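Local structure of tRNA (uracil(54)-C(5))-methyltransferase (Pyrococcus abyssi, 2JJQ) at residues Asp296-Val301 against Val359-Ala364; Asn314-Asp319 against Asp338-Val343; Ser345-Ser350 against His367-Lys372. The protein methylates carbon 5 of uridine 54 in tRNA, taking the methyl group from S-adenosyl-L-methionine and leaving S-adenosyl-L-homocysteine. All blocks are in the same frame, centred on the assembly; numbering follows the deposited sequence.

Contact 1: Asp296-Val301 against Val359-Ala364. With SAH (S-adenosyl-L-homocysteine), chain B.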
# COMPACT_ATOMS: atom_id res chain seq x y z
N ASP A 296 3.29 0.48 20.15
CA ASP A 296 3.11 0.47 18.70
C ASP A 296 2.80 -1.01 18.36
O ASP A 296 3.72 -1.81 18.03
CB ASP A 296 4.37 1.00 17.99
CG ASP A 296 4.21 1.10 16.44
OD1 ASP A 296 3.03 1.03 15.97
OD2 ASP A 296 5.25 1.30 15.74
N MET A 297 1.51 -1.37 18.41
CA MET A 297 1.07 -2.75 18.17
C MET A 297 0.85 -2.96 16.65
O MET A 297 0.27 -2.10 15.99
CB MET A 297 -0.19 -3.05 19.01
CG MET A 297 -0.65 -4.55 18.89
SD MET A 297 0.72 -5.68 19.23
CE MET A 297 0.17 -7.20 18.44
N TYR A 298 1.26 -4.13 16.16
CA TYR A 298 1.35 -4.40 14.72
C TYR A 298 2.30 -3.35 14.10
O TYR A 298 1.99 -2.73 13.10
CB TYR A 298 -0.01 -4.30 14.05
CG TYR A 298 -1.14 -5.08 14.74
CD1 TYR A 298 -1.29 -6.45 14.53
CD2 TYR A 298 -2.09 -4.42 15.54
CE1 TYR A 298 -2.31 -7.15 15.14
CE2 TYR A 298 -3.13 -5.10 16.10
CZ TYR A 298 -3.23 -6.47 15.90
OH TYR A 298 -4.29 -7.12 16.47
N SER A 299 3.48 -3.22 14.69
CA SER A 299 4.42 -2.10 14.32
C SER A 299 4.99 -2.23 12.93
O SER A 299 5.52 -1.27 12.37
CB SER A 299 5.60 -2.06 15.29
OG SER A 299 6.39 -3.24 15.15
N GLY A 300 4.96 -3.44 12.38
CA GLY A 300 5.77 -3.65 11.16
C GLY A 300 7.18 -3.16 11.42
O GLY A 300 7.76 -3.41 12.49
N VAL A 301 7.73 -2.48 10.42
CA VAL A 301 9.10 -1.97 10.51
C VAL A 301 9.20 -0.71 11.37
O VAL A 301 10.27 -0.13 11.49
CB VAL A 301 9.63 -1.65 9.12
CG1 VAL A 301 9.61 -2.94 8.22
CG2 VAL A 301 8.85 -0.49 8.49
N VAL A 359 -2.86 0.72 17.32
CA VAL A 359 -3.03 -0.57 16.62
C VAL A 359 -3.20 -0.35 15.13
O VAL A 359 -3.97 0.51 14.73
CB VAL A 359 -4.23 -1.37 17.18
CG1 VAL A 359 -3.94 -1.83 18.64
CG2 VAL A 359 -5.53 -0.62 17.09
N ASP A 360 -2.50 -1.14 14.32
CA ASP A 360 -2.59 -1.04 12.86
C ASP A 360 -2.74 -2.46 12.37
O ASP A 360 -1.82 -3.00 11.80
CB ASP A 360 -1.28 -0.42 12.29
CG ASP A 360 -1.42 0.01 10.82
OD1 ASP A 360 -2.48 -0.26 10.24
OD2 ASP A 360 -0.41 0.57 10.28
N PRO A 361 -3.88 -3.10 12.64
CA PRO A 361 -3.99 -4.53 12.44
C PRO A 361 -3.99 -4.97 11.00
O PRO A 361 -4.14 -4.13 10.11
CB PRO A 361 -5.36 -4.87 13.07
CG PRO A 361 -6.17 -3.61 13.00
CD PRO A 361 -5.10 -2.51 13.22
N PRO A 362 -3.78 -6.28 10.76
CA PRO A 362 -3.92 -6.87 9.43
C PRO A 362 -5.40 -6.87 9.04
O PRO A 362 -6.25 -6.37 9.79
CB PRO A 362 -3.43 -8.31 9.64
CG PRO A 362 -3.72 -8.62 11.01
CD PRO A 362 -3.44 -7.31 11.78
N ARG A 363 -5.70 -7.43 7.88
CA ARG A 363 -7.08 -7.50 7.38
C ARG A 363 -8.11 -8.14 8.36
O ARG A 363 -9.26 -7.76 8.37
CB ARG A 363 -7.10 -8.24 6.03
CG ARG A 363 -6.70 -7.34 4.84
CD ARG A 363 -6.66 -8.13 3.52
NE ARG A 363 -6.95 -7.29 2.36
CZ ARG A 363 -6.04 -6.90 1.46
NH1 ARG A 363 -4.76 -7.25 1.59
NH2 ARG A 363 -6.41 -6.16 0.42
N ALA A 364 -7.67 -9.11 9.14
CA ALA A 364 -8.53 -9.80 10.11
C ALA A 364 -9.02 -8.88 11.23
O ALA A 364 -9.97 -9.23 11.97
CB ALA A 364 -7.80 -10.99 10.71
N SAH B . 2.19 -0.16 11.32
CA SAH B . 2.87 -0.96 10.25
CB SAH B . 1.86 -1.66 9.35
CG SAH B . 1.05 -2.72 10.07
SD SAH B . 0.46 -3.87 8.82
C SAH B . 3.66 0.00 9.39
O SAH B . 4.48 -0.37 8.53
OXT SAH B . 3.46 1.20 9.53
C5' SAH B . -0.21 -5.09 9.93
C4' SAH B . 0.92 -5.81 10.67
O4' SAH B . 0.42 -6.92 11.46
C3' SAH B . 1.99 -6.41 9.77
O3' SAH B . 3.25 -5.78 10.07
C2' SAH B . 1.97 -7.93 10.10
O2' SAH B . 3.25 -8.57 10.12
C1' SAH B . 1.41 -7.96 11.49
N9 SAH B . 0.57 -9.09 11.87
C8 SAH B . -0.30 -9.79 11.10
N7 SAH B . -0.97 -10.67 11.88
C5 SAH B . -0.56 -10.52 13.15
C6 SAH B . -0.86 -11.12 14.47
N6 SAH B . -1.79 -12.11 14.51
N1 SAH B . -0.17 -10.65 15.55
C2 SAH B . 0.75 -9.66 15.47
N3 SAH B . 1.07 -9.09 14.30
C4 SAH B . 0.45 -9.47 13.15
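Met297 pairs with Val359 in a parallel beta bridge, CA to CA 4.9 Å, that carries a weak hydrogen bond from Asp360 N to Met297 O (3.4 Å). Tyr298 carries most of the packing. CA of Pro361 sits almost squarely over one face of its ring, a CH-pi contact 3.6 Å from the centroid and 11° off the normal, while CE of Met297 covers the opposite face. CB of Val359 lies near the ring plane at the edge, and CD of Pro362 comes within 3.5 Å of CE1 of Tyr298. The ring meets the adenine edge-on, with C4 of S-adenosylhomocysteine in its plane, and its OH is hydrogen-bonded to Asp346. The ligand's amino nitrogen N donates both to OD2 of Asp360 (2.9 Å) and to O of Tyr298 (3.1 Å). Asp360 CG stands anti to the backbone N (chi1 -167°), which carries the carboxylate to that amine. Loops at the C-terminal ends of parallel strands are where class I methyltransferases bind their cofactor. Here they follow neighbouring strands 293-297 and 356-359, between strands 314-319 and 381-386, with Phe304 of helix 303-310 against Asp360.

Contact 2: Asn314-Asp319 against Asp338-Val343; sequences NVKGFD and DAEFEV. With SAH (S-adenosyl-L-homocysteine), chain B.
Strands 314-319 and 339-343 run side by side in the same direction, their axes 4.7 Å apart at closest and 17° from parallel. With helix 322-335 between them in sequence they form a beta-alpha-beta unit, and 339-343 is the outermost strand of the sheet within the chain. In the backbone ladder Glu340 N donates to Val315 O and Gly317 N to Glu340 O (2.8 Å); Glu342 N then bonds Gly317 O, and Asp319 N completes the series with Glu342 O (3.3 Å). Beyond the ladder a water accepts from Val315 N and donates to Asp338 O.

Apolar packing occurs on both faces. On the face of Val315 and Phe341, CB of Val315 touches CB of Ala339 at 4.0 Å, and CD1 of Phe341 lies 3.7 Å from CA of Gly317, so the ring packs against bare backbone. On the other face CE1 of Phe318 meets CB of Glu342 at 3.6 Å; the Glu342 chain bends at chi2 (-72°) and its carboxylate leaves the ring for a salt bridge with Arg329.

The ligand is met by Asp319, whose carboxylate grips the ribose of S-adenosylhomocysteine: OD1 accepts from O2' and OD2 from O3' (2.6 Å). Gly300 N and Asn321 N also donate to this carboxylate, and probably stabilise its negative charge. An acidic residue at the end of the second strand that binds the ribose hydroxyls is a hallmark of class I methyltransferases. The ladder fixes the end of the strand, and four donors on the carboxylate of Asp319 hold it facing the ribose diol.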
# COMPACT_ATOMS: atom_id res chain seq x y z
N ASN A 314 8.31 7.34 24.87
CA ASN A 314 8.84 6.07 25.31
C ASN A 314 8.08 4.92 24.58
O ASN A 314 6.92 4.71 24.84
CB ASN A 314 8.62 6.02 26.82
CG ASN A 314 8.97 4.67 27.43
OD1 ASN A 314 9.08 3.68 26.73
ND2 ASN A 314 9.11 4.63 28.75
N VAL A 315 8.74 4.22 23.66
CA VAL A 315 7.98 3.39 22.72
C VAL A 315 8.40 1.93 22.82
O VAL A 315 9.61 1.62 22.83
CB VAL A 315 8.25 3.83 21.24
CG1 VAL A 315 7.55 2.92 20.26
CG2 VAL A 315 7.83 5.29 21.04
N LYS A 316 7.41 1.05 22.88
CA LYS A 316 7.65 -0.38 22.71
C LYS A 316 6.76 -0.79 21.55
O LYS A 316 5.62 -0.38 21.49
CB LYS A 316 7.22 -1.10 23.96
CG LYS A 316 8.15 -0.81 25.19
CD LYS A 316 7.73 -1.68 26.36
CE LYS A 316 8.73 -1.59 27.53
NZ LYS A 316 7.98 -2.00 28.76
N GLY A 317 7.25 -1.62 20.65
CA GLY A 317 6.42 -2.08 19.55
C GLY A 317 6.50 -3.59 19.43
O GLY A 317 7.49 -4.21 19.85
N PHE A 318 5.47 -4.17 18.86
CA PHE A 318 5.42 -5.61 18.65
C PHE A 318 4.80 -5.94 17.29
O PHE A 318 3.89 -5.26 16.81
CB PHE A 318 4.50 -6.27 19.68
CG PHE A 318 5.01 -6.19 21.12
CD1 PHE A 318 5.84 -7.16 21.62
CD2 PHE A 318 4.58 -5.17 21.96
CE1 PHE A 318 6.28 -7.12 22.93
CE2 PHE A 318 5.03 -5.09 23.29
CZ PHE A 318 5.88 -6.06 23.78
N ASP A 319 5.22 -7.06 16.72
CA ASP A 319 4.67 -7.53 15.47
C ASP A 319 5.01 -9.02 15.39
O ASP A 319 6.02 -9.46 15.97
CB ASP A 319 5.32 -6.77 14.31
CG ASP A 319 4.54 -6.93 12.99
OD1 ASP A 319 4.66 -7.99 12.31
OD2 ASP A 319 3.87 -5.95 12.60
N ASP A 338 15.78 5.56 21.31
CA ASP A 338 15.74 4.48 22.28
C ASP A 338 14.32 3.97 22.31
O ASP A 338 13.47 4.53 22.98
CB ASP A 338 16.14 5.01 23.67
CG ASP A 338 16.27 3.89 24.71
OD1 ASP A 338 15.75 2.79 24.49
OD2 ASP A 338 16.89 4.09 25.78
N ALA A 339 14.05 2.92 21.54
CA ALA A 339 12.71 2.30 21.49
C ALA A 339 13.02 0.80 21.43
O ALA A 339 14.13 0.41 21.00
CB ALA A 339 11.95 2.73 20.24
N GLU A 340 12.07 -0.03 21.85
CA GLU A 340 12.30 -1.47 21.85
C GLU A 340 11.19 -2.12 21.00
O GLU A 340 10.02 -1.72 21.11
CB GLU A 340 12.29 -1.97 23.30
CG GLU A 340 11.93 -3.38 23.58
CD GLU A 340 11.98 -3.71 25.12
OE1 GLU A 340 12.75 -3.01 25.87
OE2 GLU A 340 11.25 -4.66 25.57
N PHE A 341 11.58 -3.06 20.14
CA PHE A 341 10.67 -3.87 19.32
C PHE A 341 10.87 -5.36 19.58
O PHE A 341 12.00 -5.82 19.72
CB PHE A 341 10.82 -3.55 17.82
CG PHE A 341 10.41 -2.14 17.48
CD1 PHE A 341 9.10 -1.86 17.04
CD2 PHE A 341 11.31 -1.11 17.64
CE1 PHE A 341 8.71 -0.54 16.73
CE2 PHE A 341 10.95 0.26 17.32
CZ PHE A 341 9.65 0.52 16.88
N GLU A 342 9.78 -6.09 19.64
CA GLU A 342 9.81 -7.51 19.97
C GLU A 342 8.75 -8.27 19.13
O GLU A 342 7.72 -7.72 18.73
CB GLU A 342 9.52 -7.70 21.47
CG GLU A 342 10.48 -6.90 22.40
CD GLU A 342 11.92 -7.47 22.44
OE1 GLU A 342 12.20 -8.49 21.74
OE2 GLU A 342 12.78 -6.91 23.16
N VAL A 343 9.03 -9.54 18.85
CA VAL A 343 8.10 -10.34 18.08
C VAL A 343 7.08 -10.92 19.04
O VAL A 343 7.45 -11.57 20.05
CB VAL A 343 8.85 -11.48 17.37
CG1 VAL A 343 7.82 -12.47 16.72
CG2 VAL A 343 9.83 -10.91 16.38
N SAH B . 2.19 -0.16 11.32
CA SAH B . 2.87 -0.96 10.25
CB SAH B . 1.86 -1.66 9.35
CG SAH B . 1.05 -2.72 10.07
SD SAH B . 0.46 -3.87 8.82
C SAH B . 3.66 0.00 9.39
O SAH B . 4.48 -0.37 8.53
OXT SAH B . 3.46 1.20 9.53
C5' SAH B . -0.21 -5.09 9.93
C4' SAH B . 0.92 -5.81 10.67
O4' SAH B . 0.42 -6.92 11.46
C3' SAH B . 1.99 -6.41 9.77
O3' SAH B . 3.25 -5.78 10.07
C2' SAH B . 1.97 -7.93 10.10
O2' SAH B . 3.25 -8.57 10.12
C1' SAH B . 1.41 -7.96 11.49
N9 SAH B . 0.57 -9.09 11.87
C8 SAH B . -0.30 -9.79 11.10
N7 SAH B . -0.97 -10.67 11.88
C5 SAH B . -0.56 -10.52 13.15
C6 SAH B . -0.86 -11.12 14.47
N6 SAH B . -1.79 -12.11 14.51
N1 SAH B . -0.17 -10.65 15.55
C2 SAH B . 0.75 -9.66 15.47
N3 SAH B . 1.07 -9.09 14.30
C4 SAH B . 0.45 -9.47 13.15
O HOH W 1 11.00 5.34 22.49

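Contact 3: Ser345-Ser350 against His367-Lys372. With SAH (S-adenosyl-L-homocysteine), chain B.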
# COMPACT_ATOMS: atom_id res chain seq x y z
N SER A 345 2.56 -12.13 19.06
CA SER A 345 1.27 -12.21 18.44
C SER A 345 0.26 -11.35 19.20
O SER A 345 0.33 -11.26 20.44
CB SER A 345 0.79 -13.67 18.52
OG SER A 345 -0.55 -13.80 18.10
N ASP A 346 -0.70 -10.76 18.48
CA ASP A 346 -1.80 -10.08 19.12
C ASP A 346 -2.58 -11.02 20.09
O ASP A 346 -3.22 -10.55 20.99
CB ASP A 346 -2.73 -9.38 18.08
CG ASP A 346 -3.39 -10.34 17.07
OD1 ASP A 346 -3.14 -11.58 17.08
OD2 ASP A 346 -4.20 -9.85 16.25
N ARG A 347 -2.50 -12.33 19.90
CA ARG A 347 -3.20 -13.26 20.80
C ARG A 347 -2.61 -13.18 22.23
O ARG A 347 -3.30 -13.50 23.21
CB ARG A 347 -3.10 -14.69 20.27
CG ARG A 347 -3.48 -14.86 18.79
CD ARG A 347 -3.14 -16.29 18.28
NE ARG A 347 -3.19 -17.23 19.39
CZ ARG A 347 -3.74 -18.44 19.33
NH1 ARG A 347 -4.27 -18.88 18.19
NH2 ARG A 347 -3.74 -19.22 20.42
N GLU A 348 -1.36 -12.74 22.35
CA GLU A 348 -0.63 -12.80 23.62
C GLU A 348 -0.11 -11.48 24.19
O GLU A 348 0.22 -11.42 25.39
CB GLU A 348 0.57 -13.75 23.48
CG GLU A 348 1.74 -13.18 22.65
CD GLU A 348 2.63 -14.29 22.01
OE1 GLU A 348 2.68 -15.40 22.62
OE2 GLU A 348 3.25 -14.06 20.92
N VAL A 349 0.01 -10.44 23.36
CA VAL A 349 0.64 -9.18 23.80
C VAL A 349 -0.08 -8.56 24.98
O VAL A 349 -1.30 -8.48 25.01
CB VAL A 349 0.72 -8.13 22.65
CG1 VAL A 349 -0.67 -7.72 22.22
CG2 VAL A 349 1.51 -6.87 23.09
N SER A 350 0.70 -8.12 25.96
CA SER A 350 0.16 -7.35 27.08
C SER A 350 0.03 -5.87 26.73
O SER A 350 0.94 -5.28 26.13
CB SER A 350 1.04 -7.51 28.33
OG SER A 350 0.71 -6.53 29.27
N HIS A 367 -7.36 -9.18 17.11
CA HIS A 367 -7.74 -10.45 17.75
C HIS A 367 -8.69 -10.18 18.93
O HIS A 367 -8.45 -9.29 19.74
CB HIS A 367 -6.54 -11.16 18.32
CG HIS A 367 -6.80 -12.60 18.65
ND1 HIS A 367 -7.57 -12.99 19.72
CD2 HIS A 367 -6.41 -13.74 18.03
CE1 HIS A 367 -7.63 -14.31 19.77
NE2 HIS A 367 -6.96 -14.79 18.74
N PRO A 368 -9.79 -10.98 19.05
CA PRO A 368 -10.70 -10.85 20.21
C PRO A 368 -10.02 -10.80 21.58
O PRO A 368 -10.47 -10.04 22.46
CB PRO A 368 -11.59 -12.10 20.06
CG PRO A 368 -11.73 -12.22 18.53
CD PRO A 368 -10.29 -11.95 18.05
N ARG A 369 -8.97 -11.58 21.78
CA ARG A 369 -8.23 -11.56 23.05
C ARG A 369 -7.56 -10.21 23.32
O ARG A 369 -7.46 -9.76 24.45
CB ARG A 369 -7.17 -12.67 23.11
CG ARG A 369 -7.77 -14.05 23.39
CD ARG A 369 -6.77 -15.20 23.36
NE ARG A 369 -7.44 -16.44 23.75
CZ ARG A 369 -6.94 -17.66 23.56
NH1 ARG A 369 -5.76 -17.81 22.96
NH2 ARG A 369 -7.63 -18.73 23.97
N LEU A 370 -7.07 -9.58 22.27
CA LEU A 370 -6.46 -8.25 22.40
C LEU A 370 -7.58 -7.25 22.75
O LEU A 370 -7.38 -6.38 23.60
CB LEU A 370 -5.79 -7.86 21.07
CG LEU A 370 -5.25 -6.43 21.05
CD1 LEU A 370 -4.30 -6.13 22.23
CD2 LEU A 370 -4.53 -6.19 19.68
N VAL A 371 -8.74 -7.34 22.09
CA VAL A 371 -9.85 -6.46 22.50
C VAL A 371 -10.28 -6.62 23.97
O VAL A 371 -10.47 -5.62 24.68
CB VAL A 371 -11.03 -6.25 21.46
CG1 VAL A 371 -10.82 -6.84 20.03
CG2 VAL A 371 -12.45 -6.17 22.08
N LYS A 372 -10.34 -7.87 24.42
CA LYS A 372 -10.59 -8.11 25.86
C LYS A 372 -9.56 -7.44 26.77
O LYS A 372 -9.90 -6.80 27.80
CB LYS A 372 -10.61 -9.61 26.15
CG LYS A 372 -11.78 -10.33 25.45
CD LYS A 372 -12.00 -11.72 26.00
CE LYS A 372 -13.18 -12.43 25.30
NZ LYS A 372 -13.53 -13.70 26.04
N SAH B . 2.19 -0.16 11.32
CA SAH B . 2.87 -0.96 10.25
CB SAH B . 1.86 -1.66 9.35
CG SAH B . 1.05 -2.72 10.07
SD SAH B . 0.46 -3.87 8.82
C SAH B . 3.66 0.00 9.39
O SAH B . 4.48 -0.37 8.53
OXT SAH B . 3.46 1.20 9.53
C5' SAH B . -0.21 -5.09 9.93
C4' SAH B . 0.92 -5.81 10.67
O4' SAH B . 0.42 -6.92 11.46
C3' SAH B . 1.99 -6.41 9.77
O3' SAH B . 3.25 -5.78 10.07
C2' SAH B . 1.97 -7.93 10.10
O2' SAH B . 3.25 -8.57 10.12
C1' SAH B . 1.41 -7.96 11.49
N9 SAH B . 0.57 -9.09 11.87
C8 SAH B . -0.30 -9.79 11.10
N7 SAH B . -0.97 -10.67 11.88
C5 SAH B . -0.56 -10.52 13.15
C6 SAH B . -0.86 -11.12 14.47
N6 SAH B . -1.79 -12.11 14.51
N1 SAH B . -0.17 -10.65 15.55
C2 SAH B . 0.75 -9.66 15.47
N3 SAH B . 1.07 -9.09 14.30
C4 SAH B . 0.45 -9.47 13.15
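OD2 of Asp346 takes a hydrogen bond from Tyr298 OH and a weak one from His367 N (3.3 Å), so this oxygen is shared between Tyr298 and the residue just before helix 368-377. The other oxygen, OD1, receives a weak bond from N6 of the adenine, and Asp346 N donates to adenine N1 (3.0 Å, 167°): together they read the Watson-Crick edge of the base. Asp346 CG lies between its own backbone N and carbonyl carbon (chi1 61°), which brings OD1 round to the base. ND1 of His367 accepts from Arg369 N at 2.9 Å, exactly in the ring plane, making His367 the N-cap of the helix. CB of Arg347 lies over one face of that ring, toward the rim, and CG comes 3.2 Å from His367 CD2. Farther out, NH2 of Arg347 and NH1 of Arg369 come within 3.5 Å, like charges with their guanidinium planes nearly perpendicular. Ser345 OG accepts from Arg347 N, an ST turn that shapes the loop. CD1 of Leu370 packs on CG1 of Val349 (4.0 Å). The loop follows strand 339-343 and leads to strand 356-359; Asp346 and Val349 rest on Met297 of strand 293-297.

In the fold
The three contacts line one bound S-adenosylhomocysteine: contact 1 takes the amino acid end and flanks the adenine, contact 2 the ribose and contact 3 the Watson-Crick edge of the base. Contacts 1 and 2, centres about 12 Å apart, share the Rossmann-like sheet, and Gly300 N meets Asp319 OD2 at 2.7 Å. Contact 1 joins contact 3, also about 12 Å away between centres, through Tyr298 OH and Asp346 OD2 (2.7 Å), so Tyr298, beside the adenine, probably helps position Asp346, which binds it. Contacts 2 and 3, centres about 16 Å apart, touch where Phe318 CD2 packs on Val349 CG2 (3.7 Å).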